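Local coordinates for protein tryptophan halogenase (Shewanella frigidimarina, PDB 2PYX) that is probably a flavin-dependent tryptophan halogenase, a monooxygenase-type enzyme expected to bind FAD and to chlorinate or otherwise halogenate tryptophan or a related substrate, at residues Arg396-Phe407 with Tyr455-Phe465. Residues are numbered along the deposited sequence; the frame is centred on the assembly and turned at random.
Sequences RYQQHWQQIIDF and YKEALFPAASF
Phe407 packs between Phe460 and Phe465: its CD2 lies over the centre of the Phe460 ring, 3.6 Å from Phe460 CE1, while its edge meets the face of Phe465, planes at 54°. With CG anti to the backbone N (chi1 -177°), Phe407 reaches off helix 383-413 into this buried cluster, where its CE1 also approaches Ser464 O. One turn back, the Gln403 amide grips the backbone of Phe460 at two points: OE1 accepts from Phe460 N (2.9 Å, 161°), and NE2 gives to a lone pair of Phe460 O at 2.8 Å. Beside this amide a water bridges Gln403 OE1, His400 ND1, Tyr455 OH and Leu459 N. With an alanine here instead of Gln403, Phe460 N and O would probably lose their side-chain partners and the bridging water one of its four. In what is probably a flavin-dependent halogenase fold, helix 383-413 packs here on the loop entering helix 462-471, close to Glu361, a predicted tryptophan-binding residue that touches Phe407. Leu459 CG covers one His400 face, and Gln399 CB sits 3.8 Å from the Tyr455 ring centroid. Toward Arg396 the contact loosens: a second water links Arg396 NH1, His400 NE2 and Glu457 O, Lys456 O lies over the guanidinium face without bonding, and Arg396 NH1 and exposed Glu457 OE1 form a long salt bridge of 3.5 Å.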
loop_
_atom_site.group_PDB
_atom_site.type_symbol
_atom_site.label_atom_id
_atom_site.label_comp_id
_atom_site.label_asym_id
_atom_site.label_seq_id
_atom_site.Cartn_x
_atom_site.Cartn_y
_atom_site.Cartn_z
ATOM N N ARG A 396 -1.699 17.083 5.556
ATOM C CA ARG A 396 -2.048 16.093 4.523
ATOM C C ARG A 396 -1.832 14.683 5.048
ATOM O O ARG A 396 -2.663 13.789 4.801
ATOM C CB ARG A 396 -1.244 16.284 3.216
ATOM C CG ARG A 396 -1.629 15.363 2.086
ATOM C CD ARG A 396 -3.053 15.517 1.566
ATOM N NE ARG A 396 -3.319 16.868 1.045
ATOM C CZ ARG A 396 -2.829 17.372 -0.085
ATOM N NH1 ARG A 396 -2.038 16.691 -0.862
ATOM N NH2 ARG A 396 -3.148 18.607 -0.439
ATOM N N TYR A 397 -0.743 14.482 5.776
ATOM C CA TYR A 397 -0.458 13.189 6.432
ATOM C C TYR A 397 -1.590 12.761 7.351
ATOM O O TYR A 397 -2.049 11.587 7.310
ATOM C CB TYR A 397 0.847 13.320 7.182
ATOM C CG TYR A 397 1.118 12.336 8.263
ATOM C CD1 TYR A 397 1.786 11.150 7.994
ATOM C CD2 TYR A 397 0.763 12.594 9.571
ATOM C CE1 TYR A 397 2.080 10.220 9.027
ATOM C CE2 TYR A 397 1.047 11.695 10.591
ATOM C CZ TYR A 397 1.674 10.487 10.308
ATOM O OH TYR A 397 2.003 9.572 11.313
ATOM N N GLN A 398 -2.087 13.720 8.135
ATOM C CA GLN A 398 -3.214 13.462 9.048
ATOM C C GLN A 398 -4.493 13.108 8.261
ATOM O O GLN A 398 -5.270 12.190 8.637
ATOM C CB GLN A 398 -3.403 14.673 9.947
ATOM C CG GLN A 398 -2.284 14.790 10.956
ATOM C CD GLN A 398 -2.077 16.190 11.507
ATOM O OE1 GLN A 398 -2.828 17.128 11.164
ATOM N NE2 GLN A 398 -1.038 16.340 12.358
ATOM N N GLN A 399 -4.741 13.810 7.157
ATOM C CA GLN A 399 -5.869 13.489 6.262
ATOM C C GLN A 399 -5.712 12.041 5.743
ATOM O O GLN A 399 -6.652 11.251 5.727
ATOM C CB GLN A 399 -5.929 14.431 5.058
ATOM C CG GLN A 399 -6.271 15.893 5.365
ATOM C CD GLN A 399 -7.739 16.161 5.699
ATOM O OE1 GLN A 399 -8.576 15.255 5.759
ATOM N NE2 GLN A 399 -8.053 17.443 5.895
ATOM N N HIS A 400 -4.525 11.705 5.273
ATOM C CA HIS A 400 -4.258 10.337 4.759
ATOM C C HIS A 400 -4.534 9.276 5.785
ATOM O O HIS A 400 -5.204 8.279 5.479
ATOM C CB HIS A 400 -2.844 10.192 4.264
ATOM C CG HIS A 400 -2.580 10.912 2.976
ATOM N ND1 HIS A 400 -3.547 11.126 2.014
ATOM C CD2 HIS A 400 -1.418 11.395 2.465
ATOM C CE1 HIS A 400 -2.986 11.735 0.972
ATOM N NE2 HIS A 400 -1.700 11.919 1.227
ATOM N N TRP A 401 -4.039 9.482 6.995
ATOM C CA TRP A 401 -4.231 8.459 8.061
ATOM C C TRP A 401 -5.690 8.344 8.456
ATOM O O TRP A 401 -6.199 7.245 8.677
ATOM C CB TRP A 401 -3.275 8.681 9.238
ATOM C CG TRP A 401 -1.981 7.981 9.011
ATOM C CD1 TRP A 401 -0.772 8.527 8.620
ATOM C CD2 TRP A 401 -1.766 6.586 9.125
ATOM N NE1 TRP A 401 0.171 7.538 8.530
ATOM C CE2 TRP A 401 -0.414 6.335 8.868
ATOM C CE3 TRP A 401 -2.595 5.513 9.498
ATOM C CZ2 TRP A 401 0.108 5.046 8.898
ATOM C CZ3 TRP A 401 -2.049 4.238 9.540
ATOM C CH2 TRP A 401 -0.721 4.029 9.238
ATOM N N GLN A 402 -6.404 9.449 8.530
ATOM C CA GLN A 402 -7.850 9.355 8.817
ATOM C C GLN A 402 -8.530 8.550 7.715
ATOM O O GLN A 402 -9.386 7.718 8.009
ATOM C CB GLN A 402 -8.491 10.737 8.992
ATOM C CG GLN A 402 -10.025 10.700 9.127
ATOM C CD GLN A 402 -10.676 12.092 9.314
ATOM O OE1 GLN A 402 -11.091 12.461 10.412
ATOM N NE2 GLN A 402 -10.775 12.852 8.227
ATOM N N GLN A 403 -8.183 8.806 6.457
ATOM C CA GLN A 403 -8.776 8.102 5.339
ATOM C C GLN A 403 -8.429 6.635 5.372
ATOM O O GLN A 403 -9.299 5.792 5.082
ATOM C CB GLN A 403 -8.335 8.687 4.015
ATOM C CG GLN A 403 -9.214 8.192 2.901
ATOM C CD GLN A 403 -8.735 8.504 1.517
ATOM O OE1 GLN A 403 -7.581 8.272 1.159
ATOM N NE2 GLN A 403 -9.695 8.954 0.670
ATOM N N ILE A 404 -7.186 6.291 5.711
ATOM C CA ILE A 404 -6.773 4.882 5.745
ATOM C C ILE A 404 -7.590 4.172 6.823
ATOM O O ILE A 404 -8.148 3.107 6.605
ATOM C CB ILE A 404 -5.265 4.777 6.038
ATOM C CG1 ILE A 404 -4.451 5.171 4.813
ATOM C CG2 ILE A 404 -4.930 3.376 6.509
ATOM C CD1 ILE A 404 -3.051 5.525 5.113
ATOM N N ILE A 405 -7.679 4.748 8.016
ATOM C CA ILE A 405 -8.372 4.079 9.099
ATOM C C ILE A 405 -9.853 3.876 8.728
ATOM O O ILE A 405 -10.452 2.796 8.909
ATOM C CB ILE A 405 -8.207 4.792 10.437
ATOM C CG1 ILE A 405 -6.735 4.842 10.859
ATOM C CG2 ILE A 405 -9.062 4.090 11.525
ATOM C CD1 ILE A 405 -6.084 3.491 10.943
ATOM N N ASP A 406 -10.452 4.917 8.170
ATOM C CA ASP A 406 -11.859 4.848 7.842
ATOM C C ASP A 406 -12.100 3.847 6.711
ATOM O O ASP A 406 -13.072 3.084 6.731
ATOM C CB ASP A 406 -12.387 6.225 7.389
ATOM C CG ASP A 406 -12.567 7.191 8.531
ATOM O OD1 ASP A 406 -12.340 6.839 9.718
ATOM O OD2 ASP A 406 -12.968 8.362 8.211
ATOM N N PHE A 407 -11.233 3.866 5.706
ATOM C CA PHE A 407 -11.398 2.971 4.559
ATOM C C PHE A 407 -11.244 1.512 4.999
ATOM O O PHE A 407 -12.036 0.646 4.615
ATOM C CB PHE A 407 -10.430 3.316 3.414
ATOM C CG PHE A 407 -10.631 2.464 2.183
ATOM C CD1 PHE A 407 -11.887 2.293 1.634
ATOM C CD2 PHE A 407 -9.561 1.814 1.593
ATOM C CE1 PHE A 407 -12.069 1.506 0.483
ATOM C CE2 PHE A 407 -9.732 1.048 0.447
ATOM C CZ PHE A 407 -10.985 0.894 -0.097
ATOM N N TYR A 455 -9.825 17.572 -0.095
ATOM C CA TYR A 455 -8.420 17.942 -0.288
ATOM C C TYR A 455 -7.856 17.257 -1.520
ATOM O O TYR A 455 -8.382 16.261 -2.043
ATOM C CB TYR A 455 -7.590 17.601 0.980
ATOM C CG TYR A 455 -7.703 16.141 1.378
ATOM C CD1 TYR A 455 -8.694 15.727 2.243
ATOM C CD2 TYR A 455 -6.812 15.182 0.900
ATOM C CE1 TYR A 455 -8.835 14.397 2.597
ATOM C CE2 TYR A 455 -6.948 13.835 1.259
ATOM C CZ TYR A 455 -7.940 13.458 2.110
ATOM O OH TYR A 455 -8.111 12.149 2.458
ATOM N N LYS A 456 -6.751 17.809 -2.007
ATOM C CA LYS A 456 -6.123 17.339 -3.220
ATOM C C LYS A 456 -5.380 16.022 -2.970
ATOM O O LYS A 456 -4.907 15.738 -1.864
ATOM C CB LYS A 456 -5.148 18.420 -3.736
ATOM C CG LYS A 456 -5.886 19.628 -4.266
ATOM C CD LYS A 456 -5.102 20.956 -4.205
ATOM C CE LYS A 456 -3.862 20.952 -5.033
ATOM N NZ LYS A 456 -3.258 22.337 -5.080
ATOM N N GLU A 457 -5.296 15.213 -4.019
ATOM C CA GLU A 457 -4.404 14.076 -4.050
ATOM C C GLU A 457 -4.628 13.067 -2.925
ATOM O O GLU A 457 -3.704 12.600 -2.286
ATOM C CB GLU A 457 -2.961 14.529 -4.057
ATOM C CG GLU A 457 -2.592 15.304 -5.292
ATOM C CD GLU A 457 -1.220 15.912 -5.083
ATOM O OE1 GLU A 457 -1.109 16.887 -4.278
ATOM O OE2 GLU A 457 -0.269 15.365 -5.660
ATOM N N ALA A 458 -5.885 12.682 -2.746
ATOM C CA ALA A 458 -6.180 11.665 -1.769
ATOM C C ALA A 458 -5.509 10.346 -2.103
ATOM O O ALA A 458 -5.307 9.993 -3.266
ATOM C CB ALA A 458 -7.656 11.454 -1.673
ATOM N N LEU A 459 -5.175 9.567 -1.072
ATOM C CA LEU A 459 -4.596 8.261 -1.295
ATOM C C LEU A 459 -5.590 7.317 -1.953
ATOM O O LEU A 459 -5.235 6.615 -2.901
ATOM C CB LEU A 459 -4.165 7.639 0.035
ATOM C CG LEU A 459 -2.747 7.741 0.572
ATOM C CD1 LEU A 459 -2.616 6.671 1.650
ATOM C CD2 LEU A 459 -1.652 7.575 -0.471
ATOM N N PHE A 460 -6.805 7.293 -1.442
ATOM C CA PHE A 460 -7.890 6.513 -2.056
ATOM C C PHE A 460 -8.917 7.445 -2.672
ATOM O O PHE A 460 -9.505 8.286 -1.992
ATOM C CB PHE A 460 -8.610 5.640 -1.006
ATOM C CG PHE A 460 -7.720 4.683 -0.282
ATOM C CD1 PHE A 460 -7.312 3.500 -0.875
ATOM C CD2 PHE A 460 -7.311 4.936 1.029
ATOM C CE1 PHE A 460 -6.495 2.627 -0.177
ATOM C CE2 PHE A 460 -6.507 4.062 1.701
ATOM C CZ PHE A 460 -6.084 2.921 1.104
ATOM N N PRO A 461 -9.234 7.242 -3.969
ATOM C CA PRO A 461 -10.311 8.011 -4.550
ATOM C C PRO A 461 -11.634 7.446 -4.175
ATOM O O PRO A 461 -11.678 6.289 -3.655
ATOM C CB PRO A 461 -10.096 7.827 -6.059
ATOM C CG PRO A 461 -9.481 6.560 -6.184
ATOM C CD PRO A 461 -8.660 6.304 -4.926
ATOM N N ALA A 462 -12.685 8.211 -4.463
ATOM C CA ALA A 462 -14.061 7.829 -4.182
ATOM C C ALA A 462 -14.319 6.444 -4.756
ATOM O O ALA A 462 -15.047 5.691 -4.162
ATOM C CB ALA A 462 -15.060 8.831 -4.742
ATOM N N ALA A 463 -13.753 6.115 -5.921
ATOM C CA ALA A 463 -14.034 4.813 -6.541
ATOM C C ALA A 463 -13.697 3.670 -5.608
ATOM O O ALA A 463 -14.374 2.658 -5.613
ATOM C CB ALA A 463 -13.318 4.634 -7.848
ATOM N N SER A 464 -12.646 3.805 -4.833
ATOM C CA SER A 464 -12.272 2.726 -3.906
ATOM C C SER A 464 -13.357 2.474 -2.893
ATOM O O SER A 464 -13.681 1.313 -2.552
ATOM C CB SER A 464 -10.971 3.054 -3.194
ATOM O OG SER A 464 -9.897 2.862 -4.100
ATOM N N PHE A 465 -13.963 3.553 -2.424
ATOM C CA PHE A 465 -15.060 3.449 -1.492
ATOM C C PHE A 465 -16.259 2.812 -2.162
ATOM O O PHE A 465 -16.950 1.977 -1.566
ATOM C CB PHE A 465 -15.394 4.806 -0.893
ATOM C CG PHE A 465 -14.350 5.301 0.059
ATOM C CD1 PHE A 465 -13.212 5.930 -0.412
ATOM C CD2 PHE A 465 -14.472 5.075 1.423
ATOM C CE1 PHE A 465 -12.229 6.363 0.475
ATOM C CE2 PHE A 465 -13.502 5.492 2.306
ATOM C CZ PHE A 465 -12.376 6.147 1.825
HETATM O O HOH W 1 -1.488 13.804 -1.126
HETATM O O HOH W 2 -6.144 10.604 1.546
#